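PDB 3C3K: alanine racemase from Actinobacillus succinogenes, which has the two-lobed fold of periplasmic binding protein-like domains, related to the effector-binding part of LacI-type regulators, and probably binds a small ligand between its lobes. Local coordinates for residues B[248-251]-B[252-256]; B[113-116]-B[117-121]. One frame throughout, in Å; residues are numbered along the deposited sequence.

Interaction 1: B[248-251]-B[252-256]; sequences SLLL and EQIHS
S248 and E252 begin a run of i to i+4 contacts in the last turns of helix 239-254, an alpha-helix of a periplasmic binding protein-like fold that packs on the six-stranded parallel sheet of its lobe. S248 O accepts E252 N at 3.2 Å. E252 CG lies 3.1 Å from S248 O. It sits on the backbone-N side, swung to a chi1 of -36°, which brings this methylene against the carbonyl oxygen of the preceding turn; the bend at chi2 then sets the carboxylate.

One residue on, L249 O is approached twice by the same glutamine. Q253 N and Q253 NE2 each make a weak bond of 3.4 Å to L249 O; the side chain, extended beyond CG, brings its amide back to the carbonyl that its own backbone N also uses. The amide is also tied outside the turn, where NE2 donates to W89 O. The side chains of L249, L250 and Q253 all touch V90 of strand 89-92.

L250 O then takes I254 N at 3.0 Å, a regular helical bond, while L250 CG meets I254 CD1 at 4.2 Å. I254 CD1 also nears L251 CD2, linking the two leucines on a flank that meets P88 and Y39 as well as N37.

L251 makes the final step. L251 O receives H255 N at 2.8 Å, although H255, with psi 129°, has already left helical geometry. The imidazole turns back over the helix end, because CG sits beside the backbone N (chi1 -75°). One ring face thereby lies over the acceptor, displaced toward the rim, with H255 CG 3.0 Å from L251 O.

Interaction 2: B[113-116]-B[117-121]; sequences EYVV and DQLVK
The Y114 ring has the Q118 amide over one face: NE2 stands 3.3 Å above the plane, over the ring centre, and the two planes are only 19° apart. An amide so nearly parallel directs its N-H bonds largely along the ring rather than into it, so the contact is one of flat surfaces. Q118 CG lies over the same face, toward its CE1 edge, 3.4 Å from Y114 CE1. W269 meets the tyrosine in an edge-to-face pairing.

The fold of the glutamine explains this. It bends at chi2 (-38°), which carries the amide back one helical turn, where Q118 NE2 also gives a weak bond to Y114 O at 3.4 Å. Y114 O already holds Q118 N at 3.0 Å, as part of the i to i+4 ladder of helix 108-121. Q118 OE1 is weakly bonded to R273.

The other flat group, the D117 carboxylate, leans over the preceding turn with CG 3.3 Å from E113 O, the acceptor of the backbone bond from D117 N. On the flank turned to the lobe, V115 and L119 lie side by side, CG1 to CD1 4.0 Å, against V217 of strand 215-217; V116 and V120 meet CG1 to CG2 at 4.2 Å, beside helix 137-152 and I127.

The chemistry divides the helix: aliphatic pairs settle it on its lobe, while D117 is salt-bridged by OD1 to R149, and its charge is probably offset chiefly by that arginine, with H153 as a further polar partner at OD1.

Interactions 1 and 2 occupy different lobes of the two-lobed fold. Residues 113-121 come first along the chain, in helix 108-121, which follows the strand 102-105 of the six-stranded parallel sheet and packs beside strands of the four-stranded one. Residues 248-256 come later, at the end of helix 239-254, back against the six-stranded sheet. The centres of interaction 1 and interaction 2 are about 39 Å apart, on opposite sides of the chain's centre. The nearest atoms of interactions 1 and 2 are about 24 Å apart, with no touch. The chain thus passes between the lobes more than once, and each contact lies in the C-terminal part of a helix packed on the sheet of its own lobe.

Interaction 1: B[248-251]-B[252-256]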
ATOM      1  N   SER B 248       2.116 -13.540  18.090  1.00 16.81           N
ATOM      2  CA  SER B 248       1.821 -14.489  19.137  1.00 19.20           C
ATOM      3  C   SER B 248       2.699 -15.726  19.126  1.00 18.56           C
ATOM      4  O   SER B 248       3.125 -16.179  20.203  1.00 16.44           O
ATOM      5  CB  SER B 248       0.361 -14.924  19.113  1.00 20.36           C
ATOM      6  OG  SER B 248      -0.340 -13.923  19.829  1.00 25.29           O
ATOM      7  N   LEU B 249       2.959 -16.237  17.923  1.00 16.63           N
ATOM      8  CA  LEU B 249       3.834 -17.386  17.764  1.00 17.53           C
ATOM      9  C   LEU B 249       5.285 -17.011  18.042  1.00 17.46           C
ATOM     10  O   LEU B 249       6.076 -17.847  18.606  1.00 17.45           O
ATOM     11  CB  LEU B 249       3.658 -18.031  16.375  1.00 16.63           C
ATOM     12  CG  LEU B 249       2.285 -18.615  15.969  1.00 17.20           C
ATOM     13  CD1 LEU B 249       2.313 -19.194  14.511  1.00 16.94           C
ATOM     14  CD2 LEU B 249       1.918 -19.681  16.947  1.00 19.72           C
ATOM     15  N   LEU B 250       5.660 -15.796  17.658  1.00 16.66           N
ATOM     16  CA  LEU B 250       7.018 -15.306  17.881  1.00 17.46           C
ATOM     17  C   LEU B 250       7.239 -15.117  19.366  1.00 17.93           C
ATOM     18  O   LEU B 250       8.328 -15.340  19.863  1.00 18.89           O
ATOM     19  CB  LEU B 250       7.290 -13.957  17.169  1.00 16.85           C
ATOM     20  CG  LEU B 250       8.773 -13.651  16.966  1.00 17.16           C
ATOM     21  CD1 LEU B 250       9.270 -14.521  15.829  1.00 16.49           C
ATOM     22  CD2 LEU B 250       8.986 -12.175  16.603  1.00 19.06           C
ATOM     23  N   LEU B 251       6.216 -14.649  20.068  1.00 18.73           N
ATOM     24  CA  LEU B 251       6.309 -14.495  21.532  1.00 20.84           C
ATOM     25  C   LEU B 251       6.418 -15.818  22.309  1.00 22.07           C
ATOM     26  O   LEU B 251       7.092 -15.886  23.337  1.00 23.92           O
ATOM     27  CB  LEU B 251       5.172 -13.602  22.077  1.00 21.28           C
ATOM     28  CG  LEU B 251       5.130 -12.122  21.647  1.00 20.22           C
ATOM     29  CD1 LEU B 251       3.742 -11.473  22.003  1.00 22.40           C
ATOM     30  CD2 LEU B 251       6.332 -11.255  22.144  1.00 14.46           C
ATOM     31  N   GLU B 252       5.785 -16.887  21.857  1.00 22.92           N
ATOM     32  CA  GLU B 252       6.001 -18.155  22.529  1.00 24.25           C
ATOM     33  C   GLU B 252       7.453 -18.569  22.456  1.00 24.21           C
ATOM     34  O   GLU B 252       7.965 -19.153  23.426  1.00 25.32           O
ATOM     35  CB  GLU B 252       5.254 -19.283  21.863  1.00 24.60           C
ATOM     36  CG  GLU B 252       3.973 -18.885  21.346  1.00 31.68           C
ATOM     37  CD  GLU B 252       2.864 -19.581  22.028  1.00 38.37           C
ATOM     38  OE1 GLU B 252       2.045 -20.143  21.260  1.00 41.81           O
ATOM     39  OE2 GLU B 252       2.842 -19.569  23.294  1.00 40.81           O
ATOM     40  N   GLN B 253       8.089 -18.341  21.301  1.00 22.53           N
ATOM     41  CA  GLN B 253       9.478 -18.614  21.146  1.00 20.62           C
ATOM     42  C   GLN B 253      10.289 -17.741  22.077  1.00 21.95           C
ATOM     43  O   GLN B 253      11.173 -18.249  22.766  1.00 22.22           O
ATOM     44  CB  GLN B 253       9.924 -18.475  19.693  1.00 18.75           C
ATOM     45  CG  GLN B 253       9.338 -19.545  18.842  1.00 16.08           C
ATOM     46  CD  GLN B 253       9.593 -19.367  17.359  1.00 18.15           C
ATOM     47  OE1 GLN B 253      10.707 -19.513  16.887  1.00 16.11           O
ATOM     48  NE2 GLN B 253       8.533 -19.074  16.608  1.00 16.17           N
ATOM     49  N   ILE B 254      10.030 -16.443  22.094  1.00 21.44           N
ATOM     50  CA  ILE B 254      10.829 -15.522  22.925  1.00 22.96           C
ATOM     51  C   ILE B 254      10.641 -15.858  24.411  1.00 24.09           C
ATOM     52  O   ILE B 254      11.610 -15.867  25.185  1.00 24.61           O
ATOM     53  CB  ILE B 254      10.443 -14.038  22.685  1.00 22.26           C
ATOM     54  CG1 ILE B 254      11.029 -13.504  21.381  1.00 18.67           C
ATOM     55  CG2 ILE B 254      10.846 -13.121  23.897  1.00 23.64           C
ATOM     56  CD1 ILE B 254      10.202 -12.403  20.748  1.00 14.07           C
ATOM     57  N   HIS B 255       9.426 -16.211  24.795  1.00 25.60           N
ATOM     58  CA  HIS B 255       9.112 -16.460  26.207  1.00 28.63           C
ATOM     59  C   HIS B 255       9.935 -17.610  26.800  1.00 29.48           C
ATOM     60  O   HIS B 255       9.984 -18.704  26.245  1.00 29.15           O
ATOM     61  CB  HIS B 255       7.621 -16.731  26.392  1.00 29.09           C
ATOM     62  CG  HIS B 255       6.784 -15.500  26.294  1.00 31.46           C
ATOM     63  ND1 HIS B 255       5.422 -15.505  26.504  1.00 35.46           N
ATOM     64  CD2 HIS B 255       7.116 -14.222  26.008  1.00 33.61           C
ATOM     65  CE1 HIS B 255       4.951 -14.280  26.338  1.00 37.97           C
ATOM     66  NE2 HIS B 255       5.959 -13.484  26.039  1.00 35.84           N
ATOM     67  N   SER B 256      10.541 -17.303  27.946  1.00 31.31           N
ATOM     68  CA  SER B 256      11.388 -18.170  28.749  1.00 32.89           C
ATOM     69  C   SER B 256      10.722 -19.402  29.334  1.00 33.74           C
ATOM     70  O   SER B 256      11.365 -20.451  29.438  1.00 33.80           O
ATOM     71  CB  SER B 256      11.930 -17.353  29.900  1.00 32.90           C
ATOM     72  OG  SER B 256      13.002 -16.588  29.417  1.00 36.75           O
TER

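Interaction 2: B[113-116]-B[117-121]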
ATOM      1  N   GLU B 113      -9.529 -23.907  -5.376  1.00 16.40           N
ATOM      2  CA  GLU B 113     -10.423 -24.893  -5.974  1.00 17.35           C
ATOM      3  C   GLU B 113     -11.858 -24.473  -5.770  1.00 17.02           C
ATOM      4  O   GLU B 113     -12.660 -24.702  -6.633  1.00 17.90           O
ATOM      5  CB  GLU B 113     -10.193 -26.328  -5.407  1.00 17.30           C
ATOM      6  CG  GLU B 113      -8.803 -26.846  -5.628  1.00 19.01           C
ATOM      7  CD  GLU B 113      -8.613 -28.247  -5.073  1.00 21.61           C
ATOM      8  OE1 GLU B 113      -9.113 -28.543  -3.971  1.00 28.26           O
ATOM      9  OE2 GLU B 113      -7.919 -29.029  -5.728  1.00 27.29           O
ATOM     10  N   TYR B 114     -12.177 -23.930  -4.595  1.00 17.20           N
ATOM     11  CA  TYR B 114     -13.504 -23.386  -4.259  1.00 16.84           C
ATOM     12  C   TYR B 114     -13.907 -22.268  -5.192  1.00 16.05           C
ATOM     13  O   TYR B 114     -15.030 -22.199  -5.573  1.00 17.01           O
ATOM     14  CB  TYR B 114     -13.528 -22.778  -2.850  1.00 17.97           C
ATOM     15  CG  TYR B 114     -14.935 -22.486  -2.363  1.00 19.02           C
ATOM     16  CD1 TYR B 114     -15.532 -21.253  -2.576  1.00 19.68           C
ATOM     17  CD2 TYR B 114     -15.665 -23.467  -1.685  1.00 23.52           C
ATOM     18  CE1 TYR B 114     -16.846 -20.984  -2.110  1.00 20.76           C
ATOM     19  CE2 TYR B 114     -16.976 -23.228  -1.212  1.00 23.34           C
ATOM     20  CZ  TYR B 114     -17.564 -21.992  -1.455  1.00 22.86           C
ATOM     21  OH  TYR B 114     -18.831 -21.780  -0.966  1.00 21.20           O
ATOM     22  N   VAL B 115     -12.988 -21.368  -5.495  1.00 14.53           N
ATOM     23  CA  VAL B 115     -13.174 -20.328  -6.559  1.00 13.13           C
ATOM     24  C   VAL B 115     -13.603 -20.919  -7.883  1.00 13.69           C
ATOM     25  O   VAL B 115     -14.630 -20.540  -8.427  1.00 13.49           O
ATOM     26  CB  VAL B 115     -11.948 -19.446  -6.700  1.00 13.46           C
ATOM     27  CG1 VAL B 115     -12.080 -18.566  -7.988  1.00  8.93           C
ATOM     28  CG2 VAL B 115     -11.775 -18.582  -5.378  1.00 10.82           C
ATOM     29  N   VAL B 116     -12.839 -21.877  -8.385  1.00 13.86           N
ATOM     30  CA  VAL B 116     -13.207 -22.577  -9.614  1.00 16.10           C
ATOM     31  C   VAL B 116     -14.549 -23.304  -9.496  1.00 16.85           C
ATOM     32  O   VAL B 116     -15.383 -23.202 -10.394  1.00 16.55           O
ATOM     33  CB  VAL B 116     -12.132 -23.555 -10.046  1.00 15.12           C
ATOM     34  CG1 VAL B 116     -12.586 -24.340 -11.278  1.00 17.00           C
ATOM     35  CG2 VAL B 116     -10.855 -22.795 -10.340  1.00 15.95           C
ATOM     36  N   ASP B 117     -14.791 -23.993  -8.396  1.00 16.93           N
ATOM     37  CA  ASP B 117     -16.085 -24.657  -8.296  1.00 17.18           C
ATOM     38  C   ASP B 117     -17.234 -23.658  -8.390  1.00 17.60           C
ATOM     39  O   ASP B 117     -18.233 -23.982  -8.996  1.00 16.61           O
ATOM     40  CB  ASP B 117     -16.249 -25.452  -7.003  1.00 17.44           C
ATOM     41  CG  ASP B 117     -15.354 -26.634  -6.933  1.00 19.99           C
ATOM     42  OD1 ASP B 117     -14.755 -27.046  -7.952  1.00 22.04           O
ATOM     43  OD2 ASP B 117     -15.253 -27.160  -5.823  1.00 18.52           O
ATOM     44  N   GLN B 118     -17.100 -22.463  -7.780  1.00 17.52           N
ATOM     45  CA  GLN B 118     -18.185 -21.482  -7.796  1.00 17.27           C
ATOM     46  C   GLN B 118     -18.396 -20.908  -9.178  1.00 17.51           C
ATOM     47  O   GLN B 118     -19.517 -20.801  -9.636  1.00 17.13           O
ATOM     48  CB  GLN B 118     -17.933 -20.329  -6.832  1.00 18.16           C
ATOM     49  CG  GLN B 118     -17.817 -20.729  -5.382  1.00 18.42           C
ATOM     50  CD  GLN B 118     -18.756 -21.808  -5.015  1.00 21.45           C
ATOM     51  OE1 GLN B 118     -19.970 -21.606  -5.011  1.00 26.29           O
ATOM     52  NE2 GLN B 118     -18.211 -22.967  -4.646  1.00 19.56           N
ATOM     53  N   LEU B 119     -17.315 -20.524  -9.848  1.00 16.55           N
ATOM     54  CA  LEU B 119     -17.420 -20.141 -11.251  1.00 15.40           C
ATOM     55  C   LEU B 119     -18.104 -21.210 -12.126  1.00 14.83           C
ATOM     56  O   LEU B 119     -18.943 -20.874 -12.926  1.00 15.29           O
ATOM     57  CB  LEU B 119     -16.072 -19.682 -11.830  1.00 14.70           C
ATOM     58  CG  LEU B 119     -15.495 -18.424 -11.193  1.00 14.50           C
ATOM     59  CD1 LEU B 119     -13.989 -18.308 -11.466  1.00 16.87           C
ATOM     60  CD2 LEU B 119     -16.239 -17.157 -11.657  1.00 16.93           C
ATOM     61  N   VAL B 120     -17.760 -22.472 -11.975  1.00 15.76           N
ATOM     62  CA  VAL B 120     -18.380 -23.546 -12.788  1.00 17.01           C
ATOM     63  C   VAL B 120     -19.849 -23.734 -12.447  1.00 18.74           C
ATOM     64  O   VAL B 120     -20.657 -23.937 -13.354  1.00 18.84           O
ATOM     65  CB  VAL B 120     -17.606 -24.870 -12.607  1.00 18.55           C
ATOM     66  CG1 VAL B 120     -18.435 -26.149 -13.057  1.00 16.85           C
ATOM     67  CG2 VAL B 120     -16.267 -24.791 -13.327  1.00 13.79           C
ATOM     68  N   LYS B 121     -20.216 -23.597 -11.165  1.00 18.35           N
ATOM     69  CA  LYS B 121     -21.598 -23.660 -10.751  1.00 21.08           C
ATOM     70  C   LYS B 121     -22.416 -22.569 -11.404  1.00 21.50           C
ATOM     71  O   LYS B 121     -23.592 -22.743 -11.703  1.00 21.02           O
ATOM     72  CB  LYS B 121     -21.726 -23.508  -9.213  1.00 21.41           C
ATOM     73  CG  LYS B 121     -21.861 -24.827  -8.450  1.00 23.05           C
ATOM     74  CD  LYS B 121     -22.014 -24.604  -6.940  1.00 26.01           C
ATOM     75  CE  LYS B 121     -23.388 -24.006  -6.618  1.00 34.99           C
ATOM     76  NZ  LYS B 121     -24.099 -24.731  -5.488  1.00 39.69           N
TER